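Local structure of 2-hydroxyisobutyryl-CoA synthetase (Aquincola tertiaricarbonis, 6HDY) at residues A[395-401]-A[414-420]; A[401-407]-A[468-474]; A[434-439]-A[451-455]. The protein belongs to the AMP-binding enzymes of the ANL clan, built from a large N-terminal part and a smaller C-terminal domain. All blocks are in the same frame, centred on the assembly; numbering follows the deposited sequence.

Interaction 1. Residues A[395-401]-A[414-420]; sequences GYGGEHR and LLRVEPS
Set strand 414-419 against strand 399-401 as an antiparallel pair, with short axes 4.7 Å apart at closest approach and running at 165°. Arg401 and Arg416 form a hydrogen-bonded pair: Arg401 N to Arg416 O is 2.9 Å, Arg416 N to Arg401 O 3.1 Å. Their side chains share one face, CB to CB 4.2 Å, then part. Arg401 (chi1 and chi2 both m) folds back so that NH2 reaches Glu399 OE1 at 3.1 Å, a salt bridge, while Arg416 pairs with Glu453 on the next strand. His400 and Val417, the adjoining non-hydrogen-bonded pair, take the opposite face, CA to CA 4.4 Å. Glu418 has the most surface covered here. Its backbone bonds at both ends, Glu418 N to Glu399 O at 3.1 Å and Gly397 N to Glu418 O at 2.8 Å, and its carboxylate goes to Arg462 and the backbone N of Ile460. Between these two bonds the register slips by two residues, a beta bulge, as the chain turns a corner at Gly398 (phi 104°, psi -10°). Gly397 presses so close to Glu418 and Pro419 that a CB would clash with their carbonyl oxygens. Beyond the bulge, Ser420 N to Gly395 O (3.0 Å) closes the ladder, and Ser420 OG N-caps the following helix. With Tyr396 chi1 at t, Tyr396 OH and His400 ND1 are hydrogen-bonded at 2.8 Å, and the tyrosine ring edge meets Val417, CD1 to CG1 3.7 Å. This is a beta hairpin with a bulge, forming the two inner strands of the mixed sheet in the AMP-binding enzyme C-terminal domain.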
# COMPACT_ATOMS: atom_id res chain seq x y z
N GLY A 395 -5.67 15.11 32.76
CA GLY A 395 -7.02 15.48 32.34
C GLY A 395 -7.22 15.74 30.86
O GLY A 395 -8.35 15.89 30.40
N TYR A 396 -6.11 15.83 30.10
CA TYR A 396 -6.13 16.06 28.65
C TYR A 396 -6.68 14.83 27.87
O TYR A 396 -6.24 13.71 28.11
CB TYR A 396 -4.72 16.46 28.19
CG TYR A 396 -4.54 16.55 26.69
CD1 TYR A 396 -5.12 17.58 25.95
CD2 TYR A 396 -3.75 15.63 26.01
CE1 TYR A 396 -4.93 17.69 24.58
CE2 TYR A 396 -3.53 15.73 24.63
CZ TYR A 396 -4.12 16.77 23.93
OH TYR A 396 -3.96 16.85 22.57
N GLY A 397 -7.65 15.08 26.98
CA GLY A 397 -8.39 14.08 26.20
C GLY A 397 -7.72 13.44 24.99
O GLY A 397 -8.30 12.52 24.40
N GLY A 398 -6.53 13.90 24.62
CA GLY A 398 -5.79 13.31 23.50
C GLY A 398 -5.80 14.11 22.21
O GLY A 398 -5.07 13.76 21.29
N GLU A 399 -6.62 15.17 22.13
CA GLU A 399 -6.68 16.03 20.96
C GLU A 399 -6.89 17.48 21.31
O GLU A 399 -7.43 17.80 22.39
CB GLU A 399 -7.72 15.58 19.90
CG GLU A 399 -7.14 14.66 18.82
CD GLU A 399 -5.93 15.14 18.05
OE1 GLU A 399 -5.70 16.37 17.97
OE2 GLU A 399 -5.20 14.28 17.52
N HIS A 400 -6.42 18.35 20.40
CA HIS A 400 -6.52 19.81 20.48
C HIS A 400 -6.29 20.40 19.10
O HIS A 400 -5.81 19.70 18.19
CB HIS A 400 -5.52 20.39 21.50
CG HIS A 400 -4.08 20.33 21.06
ND1 HIS A 400 -3.31 19.20 21.25
CD2 HIS A 400 -3.32 21.28 20.45
CE1 HIS A 400 -2.12 19.49 20.76
NE2 HIS A 400 -2.08 20.72 20.27
N ARG A 401 -6.64 21.68 18.94
CA ARG A 401 -6.40 22.48 17.75
C ARG A 401 -5.83 23.81 18.24
O ARG A 401 -6.18 24.29 19.32
CB ARG A 401 -7.68 22.75 16.93
CG ARG A 401 -8.31 21.56 16.19
CD ARG A 401 -7.59 21.11 14.92
NE ARG A 401 -6.78 19.95 15.25
CZ ARG A 401 -7.01 18.72 14.81
NH1 ARG A 401 -7.93 18.48 13.90
NH2 ARG A 401 -6.29 17.72 15.27
N LEU A 414 -5.08 30.96 21.03
CA LEU A 414 -6.42 30.37 21.07
C LEU A 414 -6.28 28.85 20.91
O LEU A 414 -5.72 28.37 19.91
CB LEU A 414 -7.37 30.96 19.99
CG LEU A 414 -7.62 32.48 19.96
CD1 LEU A 414 -8.62 32.83 18.89
CD2 LEU A 414 -8.11 33.01 21.31
N LEU A 415 -6.79 28.09 21.90
CA LEU A 415 -6.74 26.63 21.89
C LEU A 415 -8.12 26.02 22.06
O LEU A 415 -8.92 26.54 22.83
CB LEU A 415 -5.79 26.09 22.99
CG LEU A 415 -4.31 26.51 22.97
CD1 LEU A 415 -3.57 25.96 24.20
CD2 LEU A 415 -3.58 26.02 21.68
N ARG A 416 -8.41 24.95 21.30
CA ARG A 416 -9.64 24.15 21.38
C ARG A 416 -9.11 22.84 21.93
O ARG A 416 -8.35 22.16 21.24
CB ARG A 416 -10.32 23.95 20.01
CG ARG A 416 -10.81 25.25 19.33
CD ARG A 416 -11.81 24.94 18.22
NE ARG A 416 -13.17 24.91 18.75
CZ ARG A 416 -14.21 24.30 18.19
NH1 ARG A 416 -14.08 23.64 17.05
NH2 ARG A 416 -15.40 24.34 18.79
N VAL A 417 -9.39 22.54 23.21
CA VAL A 417 -8.84 21.37 23.88
C VAL A 417 -9.92 20.37 24.32
O VAL A 417 -10.95 20.75 24.90
CB VAL A 417 -7.92 21.78 25.07
CG1 VAL A 417 -7.34 20.58 25.80
CG2 VAL A 417 -6.79 22.71 24.60
N GLU A 418 -9.67 19.09 24.05
CA GLU A 418 -10.55 18.02 24.50
C GLU A 418 -10.19 17.62 25.94
O GLU A 418 -9.02 17.35 26.22
CB GLU A 418 -10.38 16.76 23.61
CG GLU A 418 -11.50 16.53 22.62
CD GLU A 418 -11.37 15.25 21.81
OE1 GLU A 418 -11.01 14.21 22.40
OE2 GLU A 418 -11.70 15.28 20.60
N PRO A 419 -11.18 17.54 26.86
CA PRO A 419 -10.91 16.94 28.18
C PRO A 419 -11.09 15.41 28.05
O PRO A 419 -11.66 14.93 27.06
CB PRO A 419 -12.03 17.50 29.04
CG PRO A 419 -13.19 17.61 28.07
CD PRO A 419 -12.62 17.85 26.69
N SER A 420 -10.66 14.63 29.05
CA SER A 420 -10.88 13.18 29.03
C SER A 420 -12.36 12.87 29.37
O SER A 420 -13.05 13.72 29.96
CB SER A 420 -9.96 12.47 30.02
OG SER A 420 -10.22 12.88 31.35

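Interaction 2. Residues A[401-407]-A[468-474]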
# COMPACT_ATOMS: atom_id res chain seq x y z
N ARG A 401 -6.64 21.68 18.94
CA ARG A 401 -6.40 22.48 17.75
C ARG A 401 -5.83 23.81 18.24
O ARG A 401 -6.18 24.29 19.32
CB ARG A 401 -7.68 22.75 16.93
CG ARG A 401 -8.31 21.56 16.19
CD ARG A 401 -7.59 21.11 14.92
NE ARG A 401 -6.78 19.95 15.25
CZ ARG A 401 -7.01 18.72 14.81
NH1 ARG A 401 -7.93 18.48 13.90
NH2 ARG A 401 -6.29 17.72 15.27
N ILE A 402 -4.92 24.38 17.45
CA ILE A 402 -4.35 25.70 17.68
C ILE A 402 -4.97 26.57 16.58
O ILE A 402 -4.94 26.18 15.41
CB ILE A 402 -2.80 25.70 17.62
CG1 ILE A 402 -2.19 24.59 18.50
CG2 ILE A 402 -2.23 27.07 17.97
CD1 ILE A 402 -0.81 24.13 18.05
N VAL A 403 -5.66 27.67 16.97
CA VAL A 403 -6.33 28.58 16.04
C VAL A 403 -5.53 29.89 15.98
O VAL A 403 -5.38 30.58 16.99
CB VAL A 403 -7.86 28.76 16.29
CG1 VAL A 403 -8.46 29.75 15.31
CG2 VAL A 403 -8.60 27.43 16.21
N ILE A 404 -4.95 30.17 14.80
CA ILE A 404 -4.08 31.34 14.59
C ILE A 404 -4.47 32.17 13.37
O ILE A 404 -5.34 31.80 12.58
CB ILE A 404 -2.55 30.94 14.51
CG1 ILE A 404 -2.19 30.28 13.14
CG2 ILE A 404 -2.08 30.10 15.72
CD1 ILE A 404 -0.68 30.25 12.77
N THR A 405 -3.78 33.30 13.23
CA THR A 405 -3.82 34.17 12.07
C THR A 405 -2.40 34.63 11.75
O THR A 405 -1.69 35.10 12.64
CB THR A 405 -4.87 35.29 12.17
OG1 THR A 405 -4.96 35.89 10.88
CG2 THR A 405 -4.54 36.36 13.24
N ARG A 406 -1.97 34.46 10.50
CA ARG A 406 -0.63 34.96 10.14
C ARG A 406 -0.74 36.30 9.41
O ARG A 406 0.28 36.90 9.08
CB ARG A 406 0.23 33.92 9.40
CG ARG A 406 0.83 32.90 10.37
CD ARG A 406 2.11 32.25 9.86
NE ARG A 406 2.48 31.07 10.63
CZ ARG A 406 2.01 29.85 10.39
NH1 ARG A 406 1.13 29.65 9.42
NH2 ARG A 406 2.40 28.82 11.14
N GLU A 407 -1.99 36.79 9.23
CA GLU A 407 -2.33 38.05 8.56
C GLU A 407 -2.19 39.28 9.47
O GLU A 407 -1.88 40.37 8.98
CB GLU A 407 -3.76 37.96 7.98
CG GLU A 407 -3.87 37.11 6.73
CD GLU A 407 -5.28 36.69 6.37
OE1 GLU A 407 -6.06 37.55 5.89
OE2 GLU A 407 -5.60 35.49 6.53
N ARG A 468 -2.49 17.59 11.71
CA ARG A 468 -2.51 18.99 11.27
C ARG A 468 -3.37 19.74 12.29
O ARG A 468 -4.60 19.83 12.15
CB ARG A 468 -3.04 19.15 9.83
CG ARG A 468 -2.56 18.10 8.80
CD ARG A 468 -1.12 18.28 8.34
NE ARG A 468 -0.82 17.41 7.20
CZ ARG A 468 0.41 17.13 6.75
NH1 ARG A 468 1.48 17.63 7.36
NH2 ARG A 468 0.57 16.34 5.70
N ARG A 469 -2.72 20.22 13.37
CA ARG A 469 -3.43 20.85 14.49
C ARG A 469 -3.56 22.36 14.40
O ARG A 469 -4.33 22.94 15.16
CB ARG A 469 -2.81 20.43 15.85
CG ARG A 469 -3.07 18.96 16.12
CD ARG A 469 -2.71 18.54 17.53
NE ARG A 469 -3.01 17.12 17.70
CZ ARG A 469 -2.10 16.15 17.67
NH1 ARG A 469 -0.82 16.43 17.52
NH2 ARG A 469 -2.47 14.88 17.80
N VAL A 470 -2.84 23.00 13.45
CA VAL A 470 -2.93 24.45 13.30
C VAL A 470 -3.96 24.82 12.24
O VAL A 470 -3.91 24.32 11.12
CB VAL A 470 -1.56 25.11 13.09
CG1 VAL A 470 -1.71 26.61 12.85
CG2 VAL A 470 -0.66 24.87 14.29
N ILE A 471 -4.92 25.68 12.64
CA ILE A 471 -5.96 26.26 11.79
C ILE A 471 -5.52 27.72 11.69
O ILE A 471 -5.62 28.45 12.69
CB ILE A 471 -7.39 26.09 12.36
CG1 ILE A 471 -7.70 24.62 12.71
CG2 ILE A 471 -8.44 26.65 11.38
CD1 ILE A 471 -8.80 24.45 13.75
N ASP A 472 -4.96 28.11 10.53
CA ASP A 472 -4.36 29.43 10.27
C ASP A 472 -5.33 30.46 9.60
O ASP A 472 -4.87 31.49 9.11
CB ASP A 472 -3.06 29.23 9.46
CG ASP A 472 -2.40 30.49 8.92
OD1 ASP A 472 -2.03 31.36 9.73
OD2 ASP A 472 -2.32 30.64 7.68
N ASP A 473 -6.65 30.23 9.68
CA ASP A 473 -7.70 31.07 9.10
C ASP A 473 -8.02 32.33 9.96
O ASP A 473 -8.29 32.21 11.16
CB ASP A 473 -8.96 30.21 8.88
CG ASP A 473 -10.04 30.78 7.99
OD1 ASP A 473 -10.66 31.79 8.38
OD2 ASP A 473 -10.38 30.13 6.98
N ARG A 474 -8.00 33.51 9.33
CA ARG A 474 -8.29 34.81 9.96
C ARG A 474 -9.75 34.93 10.43
O ARG A 474 -9.99 35.51 11.48
CB ARG A 474 -7.93 35.96 9.00
CG ARG A 474 -7.72 37.32 9.66
CD ARG A 474 -7.77 38.42 8.61
NE ARG A 474 -7.65 39.77 9.18
CZ ARG A 474 -7.65 40.89 8.46
NH1 ARG A 474 -7.76 40.84 7.14
NH2 ARG A 474 -7.54 42.07 9.06
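Two short strands run parallel here, and the bonding follows the zigzag expected of that arrangement. Ile402 gives its N to Arg469 O and takes Ile471 N on its O, each at 2.8 Å; Ile404 N then bonds Ile471 O, also at 2.8 Å. All three bonds are nearly straight. Ile402 thus lies opposite Val470 and Val403 opposite Ile471, with CA atoms 4.8 Å apart in both bridges. Past Ile404 and Asp472 the paired stretch is over, and Asp473 N-caps helix 474-486 through Val476 N.

Side chains alternate across the sheet. On one face Ile402 CD1 touches Val470 CG2 at 3.8 Å and Ile404 CG1 reaches Val470 CG1 at 3.7 Å, with Pro383 and Ile386 of helix 383-391 over Ile402. On the other, Val403 CG2 meets Ile471 CD1 at 3.9 Å, and helix 474-486 covers Val403. Arg401 also lies along Ile471, CD to CD1 3.7 Å, and carries one face of its guanidinium over the Arg468 carbonyl. Its NH2 comes within 4.1 Å of Arg469 NE; Glu399 forms a salt bridge with each of these two arginines, which is consistent with their lying so close.

At the open end the chemistry turns ionic and loose: Arg406 NH1 to Asp472 OD1 is a long 3.6 Å salt bridge, Glu407 OE1 to Arg474 NH1 a longer one at 3.9 Å. At the start of segment 468-474 the Arg468 side chain is about 7 Å from the bound 8LQ. The parallel pair adds strand 470-471 to strand 399-403 as an outermost strand of the mixed sheet of the C-terminal domain, on the side nearer the ligand.

Interaction 3. Residues A[434-439]-A[451-455]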
# COMPACT_ATOMS: atom_id res chain seq x y z
N PHE A 434 -10.44 21.88 34.61
CA PHE A 434 -9.46 21.42 33.64
C PHE A 434 -9.12 22.53 32.63
O PHE A 434 -7.94 22.76 32.37
CB PHE A 434 -9.87 20.10 32.95
CG PHE A 434 -8.99 19.79 31.77
CD1 PHE A 434 -7.67 19.35 31.96
CD2 PHE A 434 -9.42 20.03 30.47
CE1 PHE A 434 -6.82 19.18 30.87
CE2 PHE A 434 -8.57 19.82 29.38
CZ PHE A 434 -7.27 19.40 29.59
N ARG A 435 -10.16 23.21 32.08
CA ARG A 435 -10.03 24.33 31.13
C ARG A 435 -9.08 25.42 31.66
O ARG A 435 -8.19 25.84 30.92
CB ARG A 435 -11.41 24.93 30.81
CG ARG A 435 -11.46 25.73 29.50
CD ARG A 435 -12.80 26.41 29.26
NE ARG A 435 -13.08 27.41 30.29
CZ ARG A 435 -12.66 28.67 30.25
NH1 ARG A 435 -11.95 29.11 29.21
NH2 ARG A 435 -12.95 29.51 31.24
N THR A 436 -9.23 25.82 32.94
CA THR A 436 -8.38 26.81 33.60
C THR A 436 -6.95 26.28 33.83
O THR A 436 -5.98 27.02 33.60
CB THR A 436 -9.04 27.35 34.89
OG1 THR A 436 -9.18 26.30 35.86
CG2 THR A 436 -10.38 28.00 34.63
N GLU A 437 -6.81 25.02 34.26
CA GLU A 437 -5.50 24.40 34.48
C GLU A 437 -4.68 24.20 33.19
O GLU A 437 -3.45 24.36 33.21
CB GLU A 437 -5.62 23.09 35.27
CG GLU A 437 -4.96 23.16 36.64
CD GLU A 437 -3.45 22.95 36.63
OE1 GLU A 437 -2.71 23.93 36.36
OE2 GLU A 437 -3.02 21.81 36.88
N ALA A 438 -5.36 23.87 32.06
CA ALA A 438 -4.75 23.72 30.73
C ALA A 438 -4.19 25.10 30.32
O ALA A 438 -3.01 25.19 29.98
CB ALA A 438 -5.78 23.25 29.71
N SER A 439 -5.01 26.17 30.44
CA SER A 439 -4.66 27.57 30.18
C SER A 439 -3.38 27.98 30.95
O SER A 439 -2.42 28.41 30.32
CB SER A 439 -5.82 28.50 30.53
OG SER A 439 -5.47 29.86 30.42
N LYS A 451 -6.00 31.34 25.75
CA LYS A 451 -7.44 31.18 25.88
C LYS A 451 -7.79 29.73 25.46
O LYS A 451 -7.41 29.31 24.36
CB LYS A 451 -8.18 32.18 24.99
CG LYS A 451 -8.39 33.54 25.62
CD LYS A 451 -9.19 34.46 24.70
CE LYS A 451 -9.68 35.70 25.42
NZ LYS A 451 -10.35 36.64 24.49
N VAL A 452 -8.46 28.97 26.34
CA VAL A 452 -8.87 27.59 26.09
C VAL A 452 -10.39 27.47 25.96
O VAL A 452 -11.12 27.90 26.84
CB VAL A 452 -8.31 26.59 27.15
CG1 VAL A 452 -8.74 25.15 26.85
CG2 VAL A 452 -6.79 26.68 27.28
N GLU A 453 -10.85 26.86 24.88
CA GLU A 453 -12.26 26.51 24.70
C GLU A 453 -12.28 24.97 24.77
O GLU A 453 -11.49 24.33 24.07
CB GLU A 453 -12.79 26.98 23.33
CG GLU A 453 -14.28 26.72 23.16
CD GLU A 453 -14.83 26.53 21.75
OE1 GLU A 453 -16.07 26.49 21.60
OE2 GLU A 453 -14.02 26.41 20.80
N LEU A 454 -13.14 24.39 25.63
CA LEU A 454 -13.24 22.93 25.68
C LEU A 454 -14.22 22.47 24.63
O LEU A 454 -15.26 23.12 24.41
CB LEU A 454 -13.72 22.38 27.04
CG LEU A 454 -12.80 22.49 28.26
CD1 LEU A 454 -13.49 21.93 29.48
CD2 LEU A 454 -11.47 21.78 28.03
N VAL A 455 -13.91 21.33 23.99
CA VAL A 455 -14.79 20.67 23.04
C VAL A 455 -15.16 19.30 23.64
O VAL A 455 -14.50 18.84 24.57
CB VAL A 455 -14.23 20.56 21.59
CG1 VAL A 455 -14.10 21.93 20.93
CG2 VAL A 455 -12.92 19.77 21.53
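Phe434 opens this turn-and-a-half of helix by putting its ring edge against Leu454, CD2 to CD2 3.6 Å; the same ring also touches Val417 and Pro419 on the neighbouring strand. Arg435 comes next and does two jobs. Its aliphatic stem lies along the strand, with CG 3.8 Å from Val452 CG1 and 3.7 Å from Leu454 CG, and its NH1 then bonds Val452 O at 2.8 Å, in the guanidinium plane. That carbonyl points off the sheet's outer edge, since the backbone of Lys451 and Glu453 is what bonds strand 413-419. Arg435 NE forms a salt bridge with Glu432, one turn back. A turn on, Ala438 faces the strand, CB to Val452 CG2 4.3 Å, small enough to leave Val452 room. Ser439 completes the seat of that valine, CB to CG2 3.8 Å, while its OG bonds the Ala450 backbone O. Val452 and Leu454, both pointing at the helix, form the strand's side of the interface. The short axes approach to 7.9 Å at 146°, roughly antiparallel, as befits a beta-alpha-beta crossover: helix 428-446 links the adjacent parallel strands 413-419 and 450-454 and packs on their sheet.

Overall arrangement
All three contacts involve one mixed sheet in the C-terminal domain, ordered 450-454, 413-419, 399-403, 470-471. Interactions 1 and 2 share strand 399-403 and Arg401: the first is its antiparallel, mostly buried side, the second its parallel side, which frays into exposed, long ion pairs. Glu399 of interaction 1 ties them with a salt bridge from its OE2 to Arg469 NH2, 2.8 Å. Interaction 3 lays a helix on the face of the sheet, over the edge strand 450-454 at the other side; buried like interaction 1, it relies on apolar side chains and one arginine bond rather than a backbone ladder. It adjoins interaction 1 through Arg416 NE and Glu453 OE2, 2.7 Å apart, whereas interactions 2 and 3 do not touch.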